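Local coordinates for nitroreductase (Desulfitobacterium hafniense, PDB 3PXV), which binds flavin mononucleotide and, as a member of the nitroreductase family, probably acts as an FMN-dependent oxidoreductase, at residues Cys16-Leu29 and Gly86-Val98. Residues are numbered along the deposited sequence; the frame is centred on the assembly and turned at random.
Sequences CRDFKNEMPSDELL and GGRLFYGAPCMIV. With FMN (flavin mononucleotide), chain F.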
loop_
_atom_site.group_PDB
_atom_site.type_symbol
_atom_site.label_atom_id
_atom_site.label_comp_id
_atom_site.label_asym_id
_atom_site.label_seq_id
_atom_site.Cartn_x
_atom_site.Cartn_y
_atom_site.Cartn_z
ATOM N N CYS B 16 6.071 -15.882 -0.346
ATOM C CA CYS B 16 6.387 -17.244 0.092
ATOM C C CYS B 16 5.126 -18.111 0.156
ATOM O O CYS B 16 4.102 -17.683 0.729
ATOM C CB CYS B 16 7.064 -17.211 1.467
ATOM S SG CYS B 16 7.419 -18.804 2.183
ATOM N N ARG B 17 5.189 -19.309 -0.416
ATOM C CA ARG B 17 4.041 -20.213 -0.365
ATOM C C ARG B 17 4.366 -21.614 0.217
ATOM O O ARG B 17 3.789 -22.621 -0.182
ATOM C CB ARG B 17 3.417 -20.336 -1.750
ATOM C CG ARG B 17 2.764 -19.063 -2.191
ATOM C CD ARG B 17 1.949 -19.258 -3.454
ATOM N NE ARG B 17 1.361 -17.981 -3.838
ATOM C CZ ARG B 17 1.900 -17.133 -4.707
ATOM N NH1 ARG B 17 3.035 -17.435 -5.346
ATOM N NH2 ARG B 17 1.282 -15.981 -4.963
ATOM N N ASP B 18 5.263 -21.651 1.184
ATOM C CA ASP B 18 5.666 -22.896 1.796
ATOM C C ASP B 18 6.484 -22.511 3.021
ATOM O O ASP B 18 7.680 -22.193 2.925
ATOM C CB ASP B 18 6.499 -23.700 0.795
ATOM C CG ASP B 18 6.951 -25.026 1.338
ATOM O OD1 ASP B 18 6.433 -25.455 2.381
ATOM O OD2 ASP B 18 7.820 -25.653 0.704
ATOM N N PHE B 19 5.817 -22.502 4.164
ATOM C CA PHE B 19 6.427 -22.114 5.433
ATOM C C PHE B 19 6.738 -23.285 6.359
ATOM O O PHE B 19 6.029 -24.277 6.371
ATOM C CB PHE B 19 5.466 -21.193 6.196
ATOM C CG PHE B 19 5.195 -19.862 5.521
ATOM C CD1 PHE B 19 4.158 -19.717 4.628
ATOM C CD2 PHE B 19 5.928 -18.736 5.863
ATOM C CE1 PHE B 19 3.884 -18.483 4.049
ATOM C CE2 PHE B 19 5.665 -17.506 5.276
ATOM C CZ PHE B 19 4.643 -17.381 4.386
ATOM N N LYS B 20 7.800 -23.138 7.146
ATOM C CA LYS B 20 8.158 -24.074 8.198
ATOM C C LYS B 20 7.193 -23.768 9.346
ATOM O O LYS B 20 6.548 -22.706 9.348
ATOM C CB LYS B 20 9.626 -23.873 8.637
ATOM C CG LYS B 20 10.656 -24.141 7.514
ATOM C CD LYS B 20 12.080 -23.599 7.799
ATOM C CE LYS B 20 13.012 -24.602 8.422
ATOM N NZ LYS B 20 13.375 -25.718 7.477
ATOM N N ASN B 21 7.058 -24.679 10.306
ATOM C CA ASN B 21 6.132 -24.449 11.420
ATOM C C ASN B 21 6.704 -23.546 12.531
ATOM O O ASN B 21 5.972 -23.117 13.426
ATOM C CB ASN B 21 5.553 -25.778 11.980
ATOM C CG ASN B 21 6.607 -26.678 12.620
ATOM O OD1 ASN B 21 7.807 -26.427 12.522
ATOM N ND2 ASN B 21 6.153 -27.741 13.280
ATOM N N GLU B 22 7.991 -23.221 12.435
ATOM C CA GLU B 22 8.670 -22.387 13.418
ATOM C C GLU B 22 8.097 -20.969 13.510
ATOM O O GLU B 22 8.052 -20.237 12.521
ATOM C CB GLU B 22 10.159 -22.301 13.093
ATOM C CG GLU B 22 11.012 -21.616 14.178
ATOM C CD GLU B 22 12.477 -21.489 13.776
ATOM O OE1 GLU B 22 12.781 -21.476 12.553
ATOM O OE2 GLU B 22 13.319 -21.398 14.694
HETATM N N MSE B 23 7.695 -20.606 14.726
HETATM C CA MSE B 23 7.123 -19.320 15.038
HETATM C C MSE B 23 8.219 -18.251 15.101
HETATM O O MSE B 23 9.272 -18.472 15.731
HETATM C CB MSE B 23 6.443 -19.408 16.421
HETATM C CG MSE B 23 5.700 -18.150 16.894
HETATM SE SE MSE B 23 4.096 -17.797 15.829
HETATM C CE MSE B 23 2.920 -19.235 16.399
ATOM N N PRO B 24 7.999 -17.102 14.436
ATOM C CA PRO B 24 8.934 -15.992 14.599
ATOM C C PRO B 24 8.880 -15.517 16.046
ATOM O O PRO B 24 7.848 -15.643 16.691
ATOM C CB PRO B 24 8.389 -14.910 13.668
ATOM C CG PRO B 24 7.564 -15.647 12.677
ATOM C CD PRO B 24 7.005 -16.838 13.389
ATOM N N SER B 25 9.984 -15.000 16.556
ATOM C CA SER B 25 10.023 -14.527 17.940
ATOM C C SER B 25 9.127 -13.297 18.151
ATOM O O SER B 25 8.836 -12.559 17.212
ATOM C CB SER B 25 11.473 -14.206 18.354
ATOM O OG SER B 25 12.047 -13.171 17.565
ATOM N N ASP B 26 8.683 -13.094 19.387
ATOM C CA ASP B 26 7.876 -11.927 19.749
ATOM C C ASP B 26 8.643 -10.655 19.457
ATOM O O ASP B 26 8.057 -9.656 19.059
ATOM C CB ASP B 26 7.516 -11.966 21.227
ATOM C CG ASP B 26 6.541 -13.095 21.565
ATOM O OD1 ASP B 26 5.705 -13.454 20.694
ATOM O OD2 ASP B 26 6.592 -13.595 22.711
ATOM N N GLU B 27 9.954 -10.697 19.671
ATOM C CA GLU B 27 10.843 -9.566 19.388
ATOM C C GLU B 27 10.620 -9.116 17.937
ATOM O O GLU B 27 10.387 -7.942 17.664
ATOM C CB GLU B 27 12.311 -9.990 19.606
ATOM C CG GLU B 27 13.347 -8.856 19.703
ATOM C CD GLU B 27 14.788 -9.377 19.840
ATOM O OE1 GLU B 27 15.153 -10.336 19.125
ATOM O OE2 GLU B 27 15.556 -8.824 20.656
ATOM N N LEU B 28 10.663 -10.071 17.006
ATOM C CA LEU B 28 10.470 -9.771 15.582
ATOM C C LEU B 28 9.017 -9.405 15.229
ATOM O O LEU B 28 8.791 -8.501 14.449
ATOM C CB LEU B 28 10.948 -10.942 14.711
ATOM C CG LEU B 28 12.434 -11.310 14.800
ATOM C CD1 LEU B 28 12.694 -12.623 14.116
ATOM C CD2 LEU B 28 13.331 -10.217 14.232
ATOM N N LEU B 29 8.044 -10.127 15.774
ATOM C CA LEU B 29 6.652 -9.830 15.522
ATOM C C LEU B 29 6.330 -8.403 15.956
ATOM O O LEU B 29 5.592 -7.703 15.269
ATOM C CB LEU B 29 5.718 -10.804 16.246
ATOM C CG LEU B 29 5.672 -12.245 15.748
ATOM C CD1 LEU B 29 4.742 -13.086 16.646
ATOM C CD2 LEU B 29 5.251 -12.320 14.273
ATOM N N GLY B 86 -1.465 -27.677 -3.578
ATOM C CA GLY B 86 -1.103 -28.055 -2.195
ATOM C C GLY B 86 -2.280 -28.135 -1.220
ATOM O O GLY B 86 -2.177 -28.783 -0.172
ATOM N N GLY B 87 -3.401 -27.484 -1.556
ATOM C CA GLY B 87 -4.615 -27.515 -0.730
ATOM C C GLY B 87 -4.565 -26.661 0.525
ATOM O O GLY B 87 -5.356 -26.860 1.465
ATOM N N ARG B 88 -3.629 -25.718 0.553
ATOM C CA ARG B 88 -3.475 -24.852 1.690
ATOM C C ARG B 88 -3.706 -23.454 1.219
ATOM O O ARG B 88 -3.359 -23.087 0.090
ATOM C CB ARG B 88 -2.094 -24.989 2.328
ATOM C CG ARG B 88 -1.851 -26.348 3.082
ATOM C CD ARG B 88 -0.378 -26.482 3.535
ATOM N NE ARG B 88 0.556 -26.279 2.409
ATOM C CZ ARG B 88 1.883 -26.137 2.515
ATOM N NH1 ARG B 88 2.489 -26.171 3.706
ATOM N NH2 ARG B 88 2.614 -25.948 1.413
ATOM N N LEU B 89 -4.326 -22.685 2.099
ATOM C CA LEU B 89 -4.659 -21.310 1.839
ATOM C C LEU B 89 -3.568 -20.476 2.560
ATOM O O LEU B 89 -3.105 -19.478 2.034
ATOM C CB LEU B 89 -6.075 -21.087 2.372
ATOM C CG LEU B 89 -7.149 -20.278 1.662
ATOM C CD1 LEU B 89 -7.271 -20.611 0.190
ATOM C CD2 LEU B 89 -8.489 -20.495 2.391
ATOM N N PHE B 90 -3.106 -20.943 3.727
ATOM C CA PHE B 90 -2.067 -20.256 4.472
ATOM C C PHE B 90 -0.672 -20.866 4.364
ATOM O O PHE B 90 0.248 -20.437 5.059
ATOM C CB PHE B 90 -2.471 -20.084 5.933
ATOM C CG PHE B 90 -3.779 -19.364 6.120
ATOM C CD1 PHE B 90 -4.210 -18.391 5.213
ATOM C CD2 PHE B 90 -4.545 -19.601 7.245
ATOM C CE1 PHE B 90 -5.420 -17.721 5.403
ATOM C CE2 PHE B 90 -5.738 -18.932 7.453
ATOM C CZ PHE B 90 -6.183 -17.995 6.535
ATOM N N TYR B 91 -0.515 -21.830 3.468
ATOM C CA TYR B 91 0.756 -22.481 3.181
ATOM C C TYR B 91 1.567 -22.925 4.414
ATOM O O TYR B 91 2.800 -22.912 4.413
ATOM C CB TYR B 91 1.584 -21.566 2.278
ATOM C CG TYR B 91 0.812 -21.059 1.066
ATOM C CD1 TYR B 91 0.521 -21.900 -0.020
ATOM C CD2 TYR B 91 0.383 -19.731 0.999
ATOM C CE1 TYR B 91 -0.181 -21.419 -1.126
ATOM C CE2 TYR B 91 -0.338 -19.254 -0.102
ATOM C CZ TYR B 91 -0.611 -20.098 -1.157
ATOM O OH TYR B 91 -1.313 -19.603 -2.229
ATOM N N GLY B 92 0.865 -23.353 5.451
ATOM C CA GLY B 92 1.504 -23.838 6.684
ATOM C C GLY B 92 2.099 -22.752 7.565
ATOM O O GLY B 92 2.915 -23.052 8.439
ATOM N N ALA B 93 1.720 -21.494 7.319
ATOM C CA ALA B 93 2.234 -20.362 8.086
ATOM C C ALA B 93 1.743 -20.487 9.499
ATOM O O ALA B 93 0.567 -20.765 9.706
ATOM C CB ALA B 93 1.778 -19.034 7.499
ATOM N N PRO B 94 2.633 -20.260 10.475
ATOM C CA PRO B 94 2.272 -20.378 11.873
ATOM C C PRO B 94 1.699 -19.103 12.488
ATOM O O PRO B 94 1.309 -19.118 13.647
ATOM C CB PRO B 94 3.603 -20.756 12.518
ATOM C CG PRO B 94 4.603 -19.982 11.695
ATOM C CD PRO B 94 4.073 -20.013 10.304
ATOM N N CYS B 95 1.683 -18.004 11.741
ATOM C CA CYS B 95 1.095 -16.753 12.228
ATOM C C CYS B 95 0.841 -15.797 11.087
ATOM O O CYS B 95 1.365 -15.959 9.997
ATOM C CB CYS B 95 1.995 -16.056 13.250
ATOM S SG CYS B 95 3.419 -15.314 12.521
HETATM N N MSE B 96 0.036 -14.786 11.355
HETATM C CA MSE B 96 -0.297 -13.804 10.342
HETATM C C MSE B 96 -0.760 -12.534 11.004
HETATM O O MSE B 96 -1.160 -12.525 12.152
HETATM C CB MSE B 96 -1.423 -14.321 9.406
HETATM C CG MSE B 96 -2.781 -14.544 10.072
HETATM SE SE MSE B 96 -4.107 -15.135 8.814
HETATM C CE MSE B 96 -5.558 -15.471 10.063
ATOM N N ILE B 97 -0.679 -11.453 10.259
ATOM C CA ILE B 97 -1.204 -10.200 10.724
ATOM C C ILE B 97 -2.428 -9.955 9.888
ATOM O O ILE B 97 -2.348 -9.962 8.654
ATOM C CB ILE B 97 -0.214 -9.080 10.564
ATOM C CG1 ILE B 97 0.904 -9.275 11.595
ATOM C CG2 ILE B 97 -0.924 -7.751 10.738
ATOM C CD1 ILE B 97 2.029 -8.253 11.515
ATOM N N VAL B 98 -3.563 -9.806 10.563
ATOM C CA VAL B 98 -4.846 -9.510 9.926
ATOM C C VAL B 98 -5.097 -8.024 10.056
ATOM O O VAL B 98 -4.958 -7.487 11.145
ATOM C CB VAL B 98 -5.991 -10.307 10.594
ATOM C CG1 VAL B 98 -7.343 -9.954 9.968
ATOM C CG2 VAL B 98 -5.687 -11.838 10.468
HETATM N N1 FMN F . -0.978 -14.934 -3.194
HETATM C C2 FMN F . -1.583 -16.094 -2.750
HETATM O O2 FMN F . -1.061 -17.197 -2.892
HETATM N N3 FMN F . -2.801 -16.021 -2.133
HETATM C C4 FMN F . -3.444 -14.822 -1.948
HETATM O O4 FMN F . -4.534 -14.834 -1.395
HETATM C C4A FMN F . -2.832 -13.650 -2.395
HETATM N N5 FMN F . -3.425 -12.430 -2.231
HETATM C C5A FMN F . -2.706 -11.278 -2.434
HETATM C C6 FMN F . -3.238 -10.056 -2.012
HETATM C C7 FMN F . -2.536 -8.873 -2.196
HETATM C C7M FMN F . -3.138 -7.604 -1.727
HETATM C C8 FMN F . -1.297 -8.911 -2.817
HETATM C C8M FMN F . -0.498 -7.680 -3.045
HETATM C C9 FMN F . -0.757 -10.131 -3.239
HETATM C C9A FMN F . -1.466 -11.333 -3.049
HETATM N N10 FMN F . -0.972 -12.559 -3.460
HETATM C C10 FMN F . -1.588 -13.714 -3.021
HETATM C "C1'" FMN F . 0.481 -12.650 -3.823
HETATM C "C2'" FMN F . 0.662 -12.296 -5.290
HETATM O "O2'" FMN F . 0.291 -13.419 -6.065
HETATM C "C3'" FMN F . 2.110 -11.881 -5.533
HETATM O "O3'" FMN F . 2.437 -10.727 -4.788
HETATM C "C4'" FMN F . 2.329 -11.579 -7.005
HETATM O "O4'" FMN F . 2.111 -12.774 -7.692
HETATM C "C5'" FMN F . 3.734 -11.053 -7.297
HETATM O "O5'" FMN F . 4.702 -11.986 -6.854
HETATM P P FMN F . 5.748 -11.608 -5.697
HETATM O O1P FMN F . 6.488 -12.861 -5.355
HETATM O O2P FMN F . 5.057 -11.080 -4.424
HETATM O O3P FMN F . 6.652 -10.598 -6.320
#
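R17 CB sits over one face of the Y91 ring, 3.7 Å from its centroid, and L89 C lies more loosely near the rim of the opposite face. FMN O2 is at the ring edge. R17 and Y91 belong to the FMN pocket of the nitroreductase fold. Separately, the F19 ring is sandwiched between C16 SG over its centre and A93 CB toward the rim of the other face. The R17 chain, extended from CG to NE (chi3 -179°), carries NE past the Y91 ring, its guanidinium turned 76° from that ring. R17 NE gives FMN O2 a 2.7 Å hydrogen bond (173°), R17 NH2 donates one to FMN N1, and Y91 OH donates to O2. Replacing Y91 by a leucine would probably leave FMN O2 without its hydroxyl donor and R17 without the flat surface along its chain. In the type I' turn F90 to A93, Y91 O accepts a nearly straight 3.1 Å hydrogen bond from F19 N. D18 OD2 is hydrogen-bonded to T173, while OD1 makes a long salt bridge to R88 NH2 (4.0 Å). P94 CB and CG pack against the carbonyl oxygens of N21 and E22. L29 CD2 and P24 CD meet C95 SG, and M23 SE rests 3.8 Å from C95 CB.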